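Local coordinates for protein ofchtiv-g5 (Ostrinia furnacalis, PDB 6JM8) that probably hydrolyses the beta-1,4 linkages of chitin as an insect group IV chitinase, holding a chain of N-acetylglucosamine units along its cleft, at residues A[251-256]-A[271-276]; A[7-12]-A[37-42]; A[193-198]-A[224-229]. All coordinates share one frame; numbering follows the deposited sequence.

Contact 1: A[251-256]-A[271-276]; sequences GRTFQL and AGLAGP. With NAG (2-acetamido-2-deoxy-beta-D-glucopyranose), chain B.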
loop_
_atom_site.group_PDB
_atom_site.type_symbol
_atom_site.label_atom_id
_atom_site.label_comp_id
_atom_site.label_asym_id
_atom_site.label_seq_id
_atom_site.Cartn_x
_atom_site.Cartn_y
_atom_site.Cartn_z
ATOM N N GLY A 251 5.861 -0.630 10.144
ATOM C CA GLY A 251 5.081 -1.015 11.296
ATOM C C GLY A 251 4.357 0.192 11.874
ATOM O O GLY A 251 4.588 1.337 11.472
ATOM N N ARG A 252 3.471 -0.080 12.828
ATOM C CA ARG A 252 2.718 0.961 13.512
ATOM C C ARG A 252 3.011 0.888 15.005
ATOM O O ARG A 252 3.125 -0.204 15.571
ATOM C CB ARG A 252 1.218 0.822 13.237
ATOM C CG ARG A 252 0.887 0.963 11.759
ATOM C CD ARG A 252 -0.544 1.401 11.510
ATOM N NE ARG A 252 -0.700 1.937 10.160
ATOM C CZ ARG A 252 -0.453 3.200 9.828
ATOM N NH1 ARG A 252 -0.047 4.061 10.751
ATOM N NH2 ARG A 252 -0.616 3.603 8.575
ATOM N N THR A 253 3.147 2.053 15.636
ATOM C CA THR A 253 3.646 2.150 17.001
ATOM C C THR A 253 2.589 2.744 17.923
ATOM O O THR A 253 1.844 3.651 17.536
ATOM C CB THR A 253 4.928 2.989 17.056
ATOM O OG1 THR A 253 4.616 4.373 16.852
ATOM C CG2 THR A 253 5.897 2.535 15.974
ATOM N N PHE A 254 2.545 2.228 19.151
ATOM C CA PHE A 254 1.534 2.572 20.140
ATOM C C PHE A 254 2.205 3.005 21.435
ATOM O O PHE A 254 3.303 2.548 21.764
ATOM C CB PHE A 254 0.613 1.381 20.466
ATOM C CG PHE A 254 -0.175 0.856 19.296
ATOM C CD1 PHE A 254 0.449 0.179 18.259
ATOM C CD2 PHE A 254 -1.552 0.995 19.265
ATOM C CE1 PHE A 254 -0.284 -0.318 17.200
ATOM C CE2 PHE A 254 -2.288 0.496 18.212
ATOM C CZ PHE A 254 -1.654 -0.160 17.177
ATOM N N GLN A 255 1.525 3.873 22.179
ATOM C CA GLN A 255 1.884 4.154 23.564
ATOM C C GLN A 255 0.960 3.352 24.473
ATOM O O GLN A 255 -0.261 3.535 24.438
ATOM C CB GLN A 255 1.789 5.643 23.895
ATOM C CG GLN A 255 2.344 5.966 25.284
ATOM C CD GLN A 255 2.038 7.376 25.746
ATOM O OE1 GLN A 255 1.460 8.177 25.009
ATOM N NE2 GLN A 255 2.419 7.685 26.983
ATOM N N LEU A 256 1.544 2.470 25.276
ATOM C CA LEU A 256 0.755 1.649 26.180
ATOM C C LEU A 256 0.207 2.489 27.327
ATOM O O LEU A 256 0.886 3.377 27.849
ATOM C CB LEU A 256 1.603 0.503 26.730
ATOM C CG LEU A 256 2.005 -0.578 25.726
ATOM C CD1 LEU A 256 3.164 -1.403 26.260
ATOM C CD2 LEU A 256 0.813 -1.463 25.403
ATOM N N ALA A 271 -0.374 7.302 19.714
ATOM C CA ALA A 271 0.761 6.922 18.891
ATOM C C ALA A 271 2.014 6.719 19.732
ATOM O O ALA A 271 2.205 7.359 20.771
ATOM C CB ALA A 271 1.016 7.978 17.821
ATOM N N GLY A 272 2.867 5.818 19.266
ATOM C CA GLY A 272 4.139 5.517 19.878
ATOM C C GLY A 272 5.287 6.239 19.205
ATOM O O GLY A 272 5.144 7.367 18.719
ATOM N N LEU A 273 6.440 5.574 19.162
ATOM C CA LEU A 273 7.658 6.217 18.692
ATOM C C LEU A 273 7.557 6.592 17.216
ATOM O O LEU A 273 6.690 6.118 16.474
ATOM C CB LEU A 273 8.873 5.309 18.905
ATOM C CG LEU A 273 8.977 3.982 18.144
ATOM C CD1 LEU A 273 9.683 4.141 16.797
ATOM C CD2 LEU A 273 9.705 2.959 18.997
ATOM N N ALA A 274 8.470 7.462 16.800
ATOM C CA ALA A 274 8.695 7.793 15.404
ATOM C C ALA A 274 10.051 7.254 14.968
ATOM O O ALA A 274 10.939 7.005 15.788
ATOM C CB ALA A 274 8.634 9.308 15.177
ATOM N N GLY A 275 10.199 7.072 13.658
ATOM C CA GLY A 275 11.454 6.651 13.084
ATOM C C GLY A 275 12.295 7.844 12.682
ATOM O O GLY A 275 11.784 8.947 12.477
ATOM N N PRO A 276 13.611 7.646 12.562
ATOM C CA PRO A 276 14.498 8.790 12.290
ATOM C C PRO A 276 14.234 9.480 10.964
ATOM O O PRO A 276 14.415 10.701 10.869
ATOM C CB PRO A 276 15.901 8.164 12.324
ATOM C CG PRO A 276 15.743 6.880 13.071
ATOM C CD PRO A 276 14.361 6.394 12.763
HETATM C C1 NAG B . -5.520 4.236 6.401
HETATM C C2 NAG B . -4.216 5.007 6.478
HETATM C C3 NAG B . -3.722 5.387 5.076
HETATM C C4 NAG B . -3.721 4.194 4.125
HETATM C C5 NAG B . -5.066 3.472 4.205
HETATM C C6 NAG B . -5.146 2.199 3.392
HETATM C C7 NAG B . -3.494 6.603 8.222
HETATM C C8 NAG B . -3.839 7.855 8.974
HETATM N N2 NAG B . -4.384 6.189 7.312
HETATM O O3 NAG B . -2.391 5.881 5.175
HETATM O O4 NAG B . -3.472 4.664 2.798
HETATM O O5 NAG B . -5.362 3.116 5.561
HETATM O O6 NAG B . -6.487 1.736 3.375
HETATM O O7 NAG B . -2.457 5.989 8.436
HETATM O O HOH W 1 5.932 2.837 20.237
#

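Contact 2: A[7-12]-A[37-42]; sequences VCYYGT and VYAFIG. With NAG (2-acetamido-2-deoxy-beta-D-glucopyranose), chain C.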
loop_
_atom_site.group_PDB
_atom_site.type_symbol
_atom_site.label_atom_id
_atom_site.label_comp_id
_atom_site.label_asym_id
_atom_site.label_seq_id
_atom_site.Cartn_x
_atom_site.Cartn_y
_atom_site.Cartn_z
ATOM N N VAL A 7 4.383 -5.683 -7.278
ATOM C CA VAL A 7 4.004 -4.293 -7.509
ATOM C C VAL A 7 4.653 -3.445 -6.421
ATOM O O VAL A 7 4.225 -3.475 -5.261
ATOM C CB VAL A 7 2.480 -4.121 -7.520
ATOM C CG1 VAL A 7 2.109 -2.673 -7.797
ATOM C CG2 VAL A 7 1.843 -5.050 -8.547
ATOM N N CYS A 8 5.677 -2.676 -6.789
ATOM C CA CYS A 8 6.469 -1.907 -5.831
ATOM C C CYS A 8 6.018 -0.451 -5.841
ATOM O O CYS A 8 6.279 0.280 -6.802
ATOM C CB CYS A 8 7.959 -1.997 -6.159
ATOM S SG CYS A 8 8.697 -3.635 -6.051
ATOM N N TYR A 9 5.366 -0.022 -4.763
ATOM C CA TYR A 9 5.051 1.389 -4.591
ATOM C C TYR A 9 6.275 2.139 -4.082
ATOM O O TYR A 9 6.966 1.684 -3.167
ATOM C CB TYR A 9 3.888 1.574 -3.617
ATOM C CG TYR A 9 2.527 1.413 -4.249
ATOM C CD1 TYR A 9 1.958 0.157 -4.389
ATOM C CD2 TYR A 9 1.811 2.514 -4.707
ATOM C CE1 TYR A 9 0.720 -0.003 -4.964
ATOM C CE2 TYR A 9 0.568 2.362 -5.288
ATOM C CZ TYR A 9 0.030 1.099 -5.409
ATOM O OH TYR A 9 -1.205 0.924 -5.980
ATOM N N TYR A 10 6.537 3.296 -4.684
ATOM C CA TYR A 10 7.676 4.137 -4.330
ATOM C C TYR A 10 7.147 5.490 -3.869
ATOM O O TYR A 10 6.655 6.279 -4.683
ATOM C CB TYR A 10 8.630 4.285 -5.518
ATOM C CG TYR A 10 9.766 5.263 -5.308
ATOM C CD1 TYR A 10 10.334 5.446 -4.052
ATOM C CD2 TYR A 10 10.272 6.000 -6.369
ATOM C CE1 TYR A 10 11.367 6.341 -3.862
ATOM C CE2 TYR A 10 11.307 6.896 -6.188
ATOM C CZ TYR A 10 11.850 7.060 -4.932
ATOM O OH TYR A 10 12.879 7.950 -4.743
ATOM N N GLY A 11 7.238 5.749 -2.566
ATOM C CA GLY A 11 6.904 7.055 -2.034
ATOM C C GLY A 11 7.982 8.062 -2.379
ATOM O O GLY A 11 8.998 8.153 -1.687
ATOM N N THR A 12 7.758 8.830 -3.449
ATOM C CA THR A 12 8.828 9.624 -4.046
ATOM C C THR A 12 9.372 10.695 -3.110
ATOM O O THR A 12 10.516 11.127 -3.288
ATOM C CB THR A 12 8.337 10.258 -5.347
ATOM O OG1 THR A 12 7.109 10.958 -5.111
ATOM C CG2 THR A 12 8.098 9.180 -6.380
ATOM N N VAL A 37 5.520 1.739 -9.188
ATOM C CA VAL A 37 4.428 2.704 -9.130
ATOM C C VAL A 37 4.942 3.991 -8.497
ATOM O O VAL A 37 5.438 3.980 -7.364
ATOM C CB VAL A 37 3.225 2.148 -8.352
ATOM C CG1 VAL A 37 2.065 3.113 -8.422
ATOM C CG2 VAL A 37 2.815 0.799 -8.918
ATOM N N TYR A 38 4.805 5.096 -9.228
ATOM C CA TYR A 38 5.240 6.417 -8.783
ATOM C C TYR A 38 4.104 7.065 -7.998
ATOM O O TYR A 38 3.083 7.449 -8.576
ATOM C CB TYR A 38 5.631 7.260 -9.997
ATOM C CG TYR A 38 6.375 8.549 -9.715
ATOM C CD1 TYR A 38 5.719 9.659 -9.194
ATOM C CD2 TYR A 38 7.728 8.668 -10.013
ATOM C CE1 TYR A 38 6.396 10.841 -8.953
ATOM C CE2 TYR A 38 8.410 9.846 -9.782
ATOM C CZ TYR A 38 7.740 10.929 -9.251
ATOM O OH TYR A 38 8.415 12.102 -9.011
ATOM N N ALA A 39 4.278 7.192 -6.686
ATOM C CA ALA A 39 3.280 7.789 -5.805
ATOM C C ALA A 39 3.793 9.126 -5.288
ATOM O O ALA A 39 4.940 9.212 -4.835
ATOM C CB ALA A 39 2.972 6.857 -4.630
ATOM N N PHE A 40 2.966 10.174 -5.358
ATOM C CA PHE A 40 1.651 10.201 -6.007
ATOM C C PHE A 40 1.558 11.423 -6.921
ATOM O O PHE A 40 2.278 12.400 -6.721
ATOM C CB PHE A 40 0.507 10.316 -4.990
ATOM C CG PHE A 40 0.261 9.092 -4.162
ATOM C CD1 PHE A 40 -0.388 7.989 -4.695
ATOM C CD2 PHE A 40 0.608 9.078 -2.822
ATOM C CE1 PHE A 40 -0.640 6.879 -3.914
ATOM C CE2 PHE A 40 0.358 7.976 -2.040
ATOM C CZ PHE A 40 -0.267 6.874 -2.584
ATOM N N ILE A 41 0.656 11.387 -7.895
ATOM C CA ILE A 41 0.141 12.597 -8.506
ATOM C C ILE A 41 -1.246 12.863 -7.933
ATOM O O ILE A 41 -1.830 12.027 -7.246
ATOM C CB ILE A 41 0.107 12.518 -10.053
ATOM C CG1 ILE A 41 -0.801 11.381 -10.522
ATOM C CG2 ILE A 41 1.513 12.390 -10.621
ATOM C CD1 ILE A 41 -1.190 11.476 -11.984
ATOM N N GLY A 42 -1.781 14.046 -8.211
ATOM C CA GLY A 42 -3.091 14.400 -7.702
ATOM C C GLY A 42 -3.966 15.088 -8.729
ATOM O O GLY A 42 -3.625 15.135 -9.915
HETATM C C1 NAG C . -2.602 3.840 1.947
HETATM C C2 NAG C . -2.052 4.677 0.745
HETATM C C3 NAG C . -0.994 5.697 1.193
HETATM C C4 NAG C . -0.437 5.374 2.566
HETATM C C5 NAG C . -0.227 3.876 2.711
HETATM C C6 NAG C . 0.411 3.560 4.041
HETATM C C7 NAG C . -2.185 3.550 -1.441
HETATM C C8 NAG C . -1.476 2.668 -2.418
HETATM N N2 NAG C . -1.524 3.822 -0.311
HETATM O O3 NAG C . -1.512 7.021 1.176
HETATM O O4 NAG C . 0.853 5.953 2.693
HETATM O O5 NAG C . -1.483 3.183 2.672
HETATM O O6 NAG C . -0.578 3.544 5.059
HETATM O O7 NAG C . -3.314 3.979 -1.655
#

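Contact 3: A[193-198]-A[224-229]; sequences YDMHGA and YNVNNA. With NAG (2-acetamido-2-deoxy-beta-D-glucopyranose), chain D; NAG (2-acetamido-2-deoxy-beta-D-glucopyranose), chain B; NAG (2-acetamido-2-deoxy-beta-D-glucopyranose), chain C.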
loop_
_atom_site.group_PDB
_atom_site.type_symbol
_atom_site.label_atom_id
_atom_site.label_comp_id
_atom_site.label_asym_id
_atom_site.label_seq_id
_atom_site.Cartn_x
_atom_site.Cartn_y
_atom_site.Cartn_z
ATOM N N TYR A 193 -3.298 -4.034 4.824
ATOM C CA TYR A 193 -2.511 -3.543 5.947
ATOM C C TYR A 193 -3.288 -2.385 6.559
ATOM O O TYR A 193 -4.411 -2.084 6.143
ATOM C CB TYR A 193 -1.098 -3.141 5.511
ATOM C CG TYR A 193 -1.030 -2.410 4.188
ATOM C CD1 TYR A 193 -1.479 -1.101 4.072
ATOM C CD2 TYR A 193 -0.507 -3.025 3.057
ATOM C CE1 TYR A 193 -1.414 -0.427 2.869
ATOM C CE2 TYR A 193 -0.438 -2.357 1.847
ATOM C CZ TYR A 193 -0.893 -1.059 1.761
ATOM O OH TYR A 193 -0.830 -0.384 0.564
ATOM N N ASP A 194 -2.686 -1.735 7.556
ATOM C CA ASP A 194 -3.383 -0.737 8.367
ATOM C C ASP A 194 -4.645 -1.320 8.995
ATOM O O ASP A 194 -5.647 -0.621 9.163
ATOM C CB ASP A 194 -3.725 0.519 7.557
ATOM C CG ASP A 194 -2.500 1.180 6.963
ATOM O OD1 ASP A 194 -1.429 1.145 7.603
ATOM O OD2 ASP A 194 -2.610 1.732 5.849
ATOM N N MET A 195 -4.607 -2.615 9.330
ATOM C CA MET A 195 -5.755 -3.254 9.964
ATOM C C MET A 195 -6.030 -2.644 11.329
ATOM O O MET A 195 -7.189 -2.425 11.700
ATOM C CB MET A 195 -5.513 -4.758 10.092
ATOM C CG MET A 195 -5.303 -5.465 8.767
ATOM S SD MET A 195 -6.851 -5.700 7.881
ATOM C CE MET A 195 -6.249 -6.361 6.332
ATOM N N HIS A 196 -4.975 -2.376 12.091
ATOM C CA HIS A 196 -5.070 -1.641 13.340
ATOM C C HIS A 196 -3.943 -0.622 13.380
ATOM O O HIS A 196 -3.016 -0.657 12.566
ATOM C CB HIS A 196 -5.013 -2.577 14.549
ATOM C CG HIS A 196 -6.089 -3.614 14.545
ATOM N ND1 HIS A 196 -7.382 -3.343 14.933
ATOM C CD2 HIS A 196 -6.070 -4.915 14.175
ATOM C CE1 HIS A 196 -8.112 -4.437 14.816
ATOM N NE2 HIS A 196 -7.340 -5.405 14.355
ATOM N N GLY A 197 -4.031 0.293 14.333
ATOM C CA GLY A 197 -3.049 1.356 14.402
ATOM C C GLY A 197 -3.332 2.269 15.572
ATOM O O GLY A 197 -4.272 2.060 16.347
ATOM N N ALA A 198 -2.502 3.310 15.669
ATOM C CA ALA A 198 -2.532 4.216 16.811
ATOM C C ALA A 198 -3.881 4.897 16.997
ATOM O O ALA A 198 -4.151 5.421 18.082
ATOM C CB ALA A 198 -1.435 5.269 16.658
ATOM N N TYR A 224 -10.549 -7.745 11.474
ATOM C CA TYR A 224 -9.706 -7.070 10.487
ATOM C C TYR A 224 -8.408 -7.858 10.360
ATOM O O TYR A 224 -7.452 -7.641 11.104
ATOM C CB TYR A 224 -9.439 -5.624 10.895
ATOM C CG TYR A 224 -10.668 -4.747 11.054
ATOM C CD1 TYR A 224 -11.900 -5.134 10.544
ATOM C CD2 TYR A 224 -10.591 -3.526 11.715
ATOM C CE1 TYR A 224 -13.020 -4.333 10.688
ATOM C CE2 TYR A 224 -11.704 -2.718 11.864
ATOM C CZ TYR A 224 -12.916 -3.125 11.350
ATOM O OH TYR A 224 -14.027 -2.326 11.497
ATOM N N ASN A 225 -8.364 -8.790 9.411
ATOM C CA ASN A 225 -7.114 -9.477 9.118
ATOM C C ASN A 225 -7.033 -9.780 7.628
ATOM O O ASN A 225 -8.005 -9.632 6.881
ATOM C CB ASN A 225 -6.938 -10.749 9.969
ATOM C CG ASN A 225 -8.097 -11.720 9.842
ATOM O OD1 ASN A 225 -8.494 -12.098 8.744
ATOM N ND2 ASN A 225 -8.629 -12.149 10.978
ATOM N N VAL A 226 -5.839 -10.205 7.205
ATOM C CA VAL A 226 -5.548 -10.364 5.784
ATOM C C VAL A 226 -6.371 -11.496 5.183
ATOM O O VAL A 226 -6.879 -11.381 4.060
ATOM C CB VAL A 226 -4.037 -10.589 5.580
ATOM C CG1 VAL A 226 -3.730 -10.927 4.130
ATOM C CG2 VAL A 226 -3.254 -9.361 6.014
ATOM N N ASN A 227 -6.519 -12.605 5.912
ATOM C CA ASN A 227 -7.281 -13.736 5.392
ATOM C C ASN A 227 -8.735 -13.351 5.143
ATOM O O ASN A 227 -9.299 -13.663 4.089
ATOM C CB ASN A 227 -7.199 -14.921 6.353
ATOM C CG ASN A 227 -8.107 -16.066 5.944
ATOM O OD1 ASN A 227 -7.984 -16.606 4.846
ATOM N ND2 ASN A 227 -9.028 -16.436 6.824
ATOM N N ASN A 228 -9.358 -12.671 6.110
ATOM C CA ASN A 228 -10.737 -12.230 5.928
ATOM C C ASN A 228 -10.871 -11.322 4.711
ATOM O O ASN A 228 -11.805 -11.472 3.915
ATOM C CB ASN A 228 -11.233 -11.511 7.182
ATOM C CG ASN A 228 -11.743 -12.466 8.241
ATOM O OD1 ASN A 228 -11.917 -13.659 7.988
ATOM N ND2 ASN A 228 -11.998 -11.942 9.436
ATOM N N ALA A 229 -9.938 -10.381 4.546
ATOM C CA ALA A 229 -10.015 -9.439 3.436
ATOM C C ALA A 229 -9.874 -10.149 2.094
ATOM O O ALA A 229 -10.663 -9.916 1.170
ATOM C CB ALA A 229 -8.940 -8.363 3.590
HETATM C C1 NAG D . -8.912 2.316 9.859
HETATM C C2 NAG D . -8.605 1.605 8.540
HETATM C C3 NAG D . -7.256 2.076 8.000
HETATM C C4 NAG D . -7.154 3.599 7.961
HETATM C C5 NAG D . -7.608 4.257 9.278
HETATM C C6 NAG D . -7.738 5.779 9.234
HETATM C C7 NAG D . -9.419 -0.649 7.992
HETATM C C8 NAG D . -9.307 -2.121 8.287
HETATM N N2 NAG D . -8.609 0.156 8.692
HETATM O O1 NAG D . -10.195 1.979 10.258
HETATM O O3 NAG D . -7.088 1.534 6.699
HETATM O O4 NAG D . -5.780 3.884 7.756
HETATM O O5 NAG D . -8.885 3.746 9.660
HETATM O O6 NAG D . -7.548 6.383 10.504
HETATM O O7 NAG D . -10.190 -0.218 7.142
HETATM C C1 NAG B . -5.520 4.236 6.401
HETATM C C2 NAG B . -4.216 5.007 6.478
HETATM C C3 NAG B . -3.722 5.387 5.076
HETATM C C4 NAG B . -3.721 4.194 4.125
HETATM C C5 NAG B . -5.066 3.472 4.205
HETATM C C6 NAG B . -5.146 2.199 3.392
HETATM C C7 NAG B . -3.494 6.603 8.222
HETATM C C8 NAG B . -3.839 7.855 8.974
HETATM N N2 NAG B . -4.384 6.189 7.312
HETATM O O3 NAG B . -2.391 5.881 5.175
HETATM O O4 NAG B . -3.472 4.664 2.798
HETATM O O5 NAG B . -5.362 3.116 5.561
HETATM O O6 NAG B . -6.487 1.736 3.375
HETATM O O7 NAG B . -2.457 5.989 8.436
HETATM C C1 NAG C . -2.602 3.840 1.947
HETATM C C2 NAG C . -2.052 4.677 0.745
HETATM C C3 NAG C . -0.994 5.697 1.193
HETATM C C4 NAG C . -0.437 5.374 2.566
HETATM C C5 NAG C . -0.227 3.876 2.711
HETATM C C6 NAG C . 0.411 3.560 4.041
HETATM C C7 NAG C . -2.185 3.550 -1.441
HETATM C C8 NAG C . -1.476 2.668 -2.418
HETATM N N2 NAG C . -1.524 3.822 -0.311
HETATM O O3 NAG C . -1.512 7.021 1.176
HETATM O O4 NAG C . 0.853 5.953 2.693
HETATM O O5 NAG C . -1.483 3.183 2.672
HETATM O O6 NAG C . -0.578 3.544 5.059
HETATM O O7 NAG C . -3.314 3.979 -1.655
#

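Contact 1: A[251-256]-A[271-276]
The hydroxyl of Thr253 donates to the carbonyl of Leu273, OG1 to O at 2.7 Å. The C=O...OG1 angle of 134° and the in-plane approach place the donor on a lone pair. Thr253 also accepts through its backbone: Gly272 N reaches Thr253 O at 3.0 Å, but from above the carbonyl plane, 66° out of it and off the direction of either lone pair. A water extends the joint, donating to Phe254 O and accepting from Leu273 N. Thr253 OG1 sits between its own N and carbonyl carbon (chi1 72°), which points the hydroxyl at the loop and leaves CG2 to pack on Leu273 CG at 4.0 Å, the two side chains crossing at about a right angle. Phe254 and Ala271 form an antiparallel non-hydrogen-bonded pair, and Gly272 comes close over the strand backbone, its CA 3.5 Å from Phe254 C. A CB on Gly272 would stand 2.6 Å from Phe254 O, too close for a side chain to fit there. Gln255 CB rests on Ala271 O at 3.6 Å.

The neighbours of Thr253 face the other way. Phe254 turns from the loop and meets the ring of Trp318 edge-to-face, while Arg252 extends into the sugar pocket, NH2 3.0 Å from O7 of the chain B sugar and salt-bridged to Asp194. Strand 243-256 pairs antiparallel with 283-285 and 317-320, an arrangement consistent with the insertion domain that many family 18 chitinases carry between the seventh and eighth barrel strands.

Contact 2: A[7-12]-A[37-42]
Thr12 grips Ala39 twice: its N and its OG1 both donate to Ala39 O, the hydroxyl at 2.8 Å and the amide almost straight along the carbonyl bond. The two donors approach differently, since OG1 is tilted 30° from the carbonyl plane. The methyl of the same residue is a CH-pi partner of Tyr38, CG2 lying 3.3 Å from the ring centroid and only 9° off the normal, so it sits squarely over the ring. With OG1 between N and the carbonyl carbon (chi1 52°), Thr12 serves both partners at once.

Behind this end the strands join as a parallel ladder. Val37 N donates to Cys8 O at 2.9 Å, Tyr10 N to Val37 O at 3.0 Å, and Ala39 N to Tyr10 O at 3.2 Å. On the face carrying Tyr9, Val37 and Ala39, Val37 CB covers one face of the Tyr9 ring and CG1 comes to 3.6 Å from Tyr9 CE2. The opposite ring face receives the acetamide methyl C8 of the chain C sugar, 3.5 Å from Tyr9 CE2. Tyr10 and Tyr38 point to the other side of the sheet, where Tyr10 OH bonds to Phe23 O, and Tyr38 OH to Asp57 and Asn62.

Further out, a disulfide ties Cys8 to Cys33, and Trp345 lies against the rings of Tyr9 and Phe40. The peptide before Phe40 is cis, and the Phe40 ring comes obliquely, through CE2, to 3.8 Å from O3 of the chain C sugar. Adjacent parallel strands 5-11 and 35-43 are the first two of the TIM barrel, and a non-proline cis peptide at the end of the second, with a tryptophan on the last strand, recurs in substrate clefts of family 18 chitinases.

Contact 3: A[193-198]-A[224-229]
Beside the sugar cleft, where the loop following barrel strand 187-191 meets the start of helix 226-236, Met195 packs against Tyr224 and the first helical turn. Its chain bends at chi2 (-76°), which brings SD to 4.0 Å from Tyr224 CB and CE to 3.7 Å from Asn225 C, with Val226 and Ala229 beyond. Met195 O lies at the edge of the Tyr224 ring, 3.6 Å from CD2. His196 adds a ring slid well aside, its plane at 28° to that of Tyr224. Asn225 caps the helix, OD1 accepting from Asn228 N at 2.8 Å.

Asp194 OD2 accepts from O6 of the chain C sugar at 2.8 Å, OD1 forms a salt bridge with Arg252, and Asp194 O receives a weak bond from N2 of the chain D sugar. With an alanine here, O6 would probably lose its acceptor and the Arg252 guanidinium its charged mate.

C8 of the chain D sugar rests over one face of Tyr224, offset toward the rim, 3.9 Å from CD2. Asp194 thus meets polar groups of the chain C and D sugars, while Tyr224 serves both sides, packing on Met195 and against the chain D methyl.

How the contacts relate
Contact 2 is wholly buried, a hydrogen-bonded parallel ladder within the barrel, its centre about 9 Å from the centre of the chain. Contact 3, also buried, joins a loop to a helix start without cross-segment hydrogen bonds. Contact 1 lies farthest out, its centre about 19 Å from the chain's, where a strand meets an irregular and partly exposed loop. Contacts 1 and 2 reach the same sheet, and helix 226-236 of contact 3 leads into strand 243-256 of contact 1. Those two also touch, through the Arg252-Asp194 pair and Ala198 on Ala271; contact 2 touches neither. The glycan meets Arg252 in contact 1, the rings of Tyr9 and Phe40 in contact 2, and Asp194 together with Tyr224 in contact 3.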